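Local coordinates for chicken beta-microseminoprotein-like 3 (Gallus gallus, PDB 6RWC), which is of unknown function but belongs to the beta-microseminoprotein (PSP-94) family of small disulfide-rich proteins and occurs in egg white, at residues S47-Y52 / C66-V71. Sequence-based numbering, arbitrary orientation.
Sequences SIPKNY and CSIRVV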
loop_
_atom_site.group_PDB
_atom_site.type_symbol
_atom_site.label_atom_id
_atom_site.label_comp_id
_atom_site.label_asym_id
_atom_site.label_seq_id
_atom_site.Cartn_x
_atom_site.Cartn_y
_atom_site.Cartn_z
ATOM N N SER A 47 4.870 -2.655 1.920
ATOM C CA SER A 47 6.301 -2.579 2.175
ATOM C C SER A 47 6.985 -3.845 1.672
ATOM O O SER A 47 6.520 -4.960 1.930
ATOM C CB SER A 47 6.573 -2.388 3.667
ATOM O OG SER A 47 7.966 -2.369 3.927
ATOM N N ILE A 48 8.090 -3.670 0.960
ATOM C CA ILE A 48 8.843 -4.786 0.392
ATOM C C ILE A 48 9.856 -5.248 1.437
ATOM O O ILE A 48 10.705 -4.447 1.852
ATOM C CB ILE A 48 9.546 -4.382 -0.909
ATOM C CG1 ILE A 48 8.517 -3.950 -1.955
ATOM C CG2 ILE A 48 10.389 -5.532 -1.428
ATOM C CD1 ILE A 48 7.503 -5.018 -2.276
ATOM N N PRO A 49 9.797 -6.504 1.887
ATOM C CA PRO A 49 10.808 -6.989 2.837
ATOM C C PRO A 49 12.189 -6.999 2.198
ATOM O O PRO A 49 12.391 -7.565 1.122
ATOM C CB PRO A 49 10.325 -8.403 3.177
ATOM C CG PRO A 49 9.471 -8.803 2.020
ATOM C CD PRO A 49 8.810 -7.541 1.547
ATOM N N LYS A 50 13.147 -6.370 2.879
ATOM C CA LYS A 50 14.449 -6.081 2.288
ATOM C C LYS A 50 15.456 -7.212 2.478
ATOM O O LYS A 50 16.021 -7.709 1.499
ATOM C CB LYS A 50 15.008 -4.780 2.875
ATOM N N ASN A 51 15.700 -7.621 3.722
ATOM C CA ASN A 51 16.777 -8.555 4.041
ATOM C C ASN A 51 16.221 -9.734 4.827
ATOM O O ASN A 51 15.812 -9.577 5.983
ATOM C CB ASN A 51 17.885 -7.854 4.828
ATOM C CG ASN A 51 18.662 -6.864 3.984
ATOM O OD1 ASN A 51 19.193 -7.212 2.929
ATOM N ND2 ASN A 51 18.722 -5.619 4.439
ATOM N N TYR A 52 16.220 -10.910 4.207
ATOM C CA TYR A 52 15.793 -12.133 4.873
ATOM C C TYR A 52 16.318 -13.325 4.087
ATOM O O TYR A 52 16.827 -13.187 2.972
ATOM C CB TYR A 52 14.268 -12.196 5.018
ATOM C CG TYR A 52 13.503 -12.190 3.712
ATOM C CD1 TYR A 52 13.158 -10.996 3.091
ATOM C CD2 TYR A 52 13.107 -13.379 3.110
ATOM C CE1 TYR A 52 12.451 -10.986 1.903
ATOM C CE2 TYR A 52 12.398 -13.378 1.921
ATOM C CZ TYR A 52 12.072 -12.179 1.324
ATOM O OH TYR A 52 11.368 -12.169 0.142
ATOM N N CYS A 66 -2.691 -5.498 3.003
ATOM C CA CYS A 66 -1.753 -4.895 2.055
ATOM C C CYS A 66 -0.311 -5.048 2.536
ATOM O O CYS A 66 0.474 -4.097 2.562
ATOM C CB CYS A 66 -2.104 -3.427 1.802
ATOM S SG CYS A 66 -3.567 -3.201 0.760
ATOM N N SER A 67 0.040 -6.274 2.914
ATOM C CA SER A 67 1.314 -6.543 3.562
ATOM C C SER A 67 1.912 -7.823 3.005
ATOM O O SER A 67 1.210 -8.678 2.460
ATOM C CB SER A 67 1.152 -6.666 5.083
ATOM O OG SER A 67 0.297 -7.748 5.412
ATOM N N ILE A 68 3.227 -7.942 3.151
ATOM C CA ILE A 68 3.971 -9.143 2.793
ATOM C C ILE A 68 4.601 -9.668 4.072
ATOM O O ILE A 68 5.486 -9.022 4.647
ATOM C CB ILE A 68 5.038 -8.870 1.726
ATOM C CG1 ILE A 68 4.378 -8.478 0.405
ATOM C CG2 ILE A 68 5.920 -10.095 1.535
ATOM C CD1 ILE A 68 5.363 -8.068 -0.662
ATOM N N ARG A 69 4.145 -10.829 4.524
ATOM C CA ARG A 69 4.668 -11.458 5.728
ATOM C C ARG A 69 5.606 -12.590 5.331
ATOM O O ARG A 69 5.207 -13.505 4.605
ATOM C CB ARG A 69 3.528 -11.978 6.606
ATOM C CG ARG A 69 3.983 -12.708 7.864
ATOM C CD ARG A 69 2.838 -12.845 8.863
ATOM N NE ARG A 69 2.963 -14.044 9.686
ATOM C CZ ARG A 69 2.347 -15.193 9.423
ATOM N NH1 ARG A 69 1.561 -15.295 8.361
ATOM N NH2 ARG A 69 2.514 -16.238 10.223
ATOM N N VAL A 70 6.842 -12.523 5.811
ATOM C CA VAL A 70 7.872 -13.500 5.475
ATOM C C VAL A 70 7.783 -14.672 6.448
ATOM O O VAL A 70 7.930 -14.498 7.663
ATOM C CB VAL A 70 9.267 -12.857 5.502
ATOM C CG1 VAL A 70 10.334 -13.897 5.244
ATOM C CG2 VAL A 70 9.350 -11.734 4.475
ATOM N N VAL A 71 7.550 -15.870 5.912
ATOM C CA VAL A 71 7.328 -17.065 6.713
ATOM C C VAL A 71 8.234 -18.178 6.203
ATOM O O VAL A 71 8.803 -18.100 5.115
ATOM C CB VAL A 71 5.856 -17.517 6.684
ATOM C CG1 VAL A 71 4.949 -16.408 7.208
ATOM C CG2 VAL A 71 5.462 -17.928 5.269
HETATM O O HOH W 1 4.400 -5.485 3.961
#
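A single water ties the carbonyl of S47 to the amide of I68: it donates to S47 O at 3.0 Å and accepts from I68 N at 2.8 Å. No direct hydrogen bond joins 47-52 to 66-71, and the rest of the contact is apolar. The CB of P49 points toward the strand and lies 3.7 Å from V70 CG2, with P49 CG 3.8 Å from I68 CG2, the side chains of P49 and I68 crossing at about a right angle. I48 starts out away from the strand, yet its CD1 turns back to lie 4.1 Å from I68 CD1. Strand 67-72 forms an antiparallel pair with 57-62, entered through a G1 beta bulge that sets C66 and S67 together opposite H62; the irregular segment 47-52 packs against I68 and V70 of this hairpin. In Y52, CG stands between backbone N and carbonyl carbon (chi1 61°). Over the centre of one ring face sits V70 CG2, a CH-pi contact 4.0 Å from the centroid. V70 CG1 approaches Y52 CD2 to 3.5 Å, while P49 O lies in plane at the ring's edge. An alanine at Y52 would probably leave both V70 methyls without their aromatic partner and open a gap beside them.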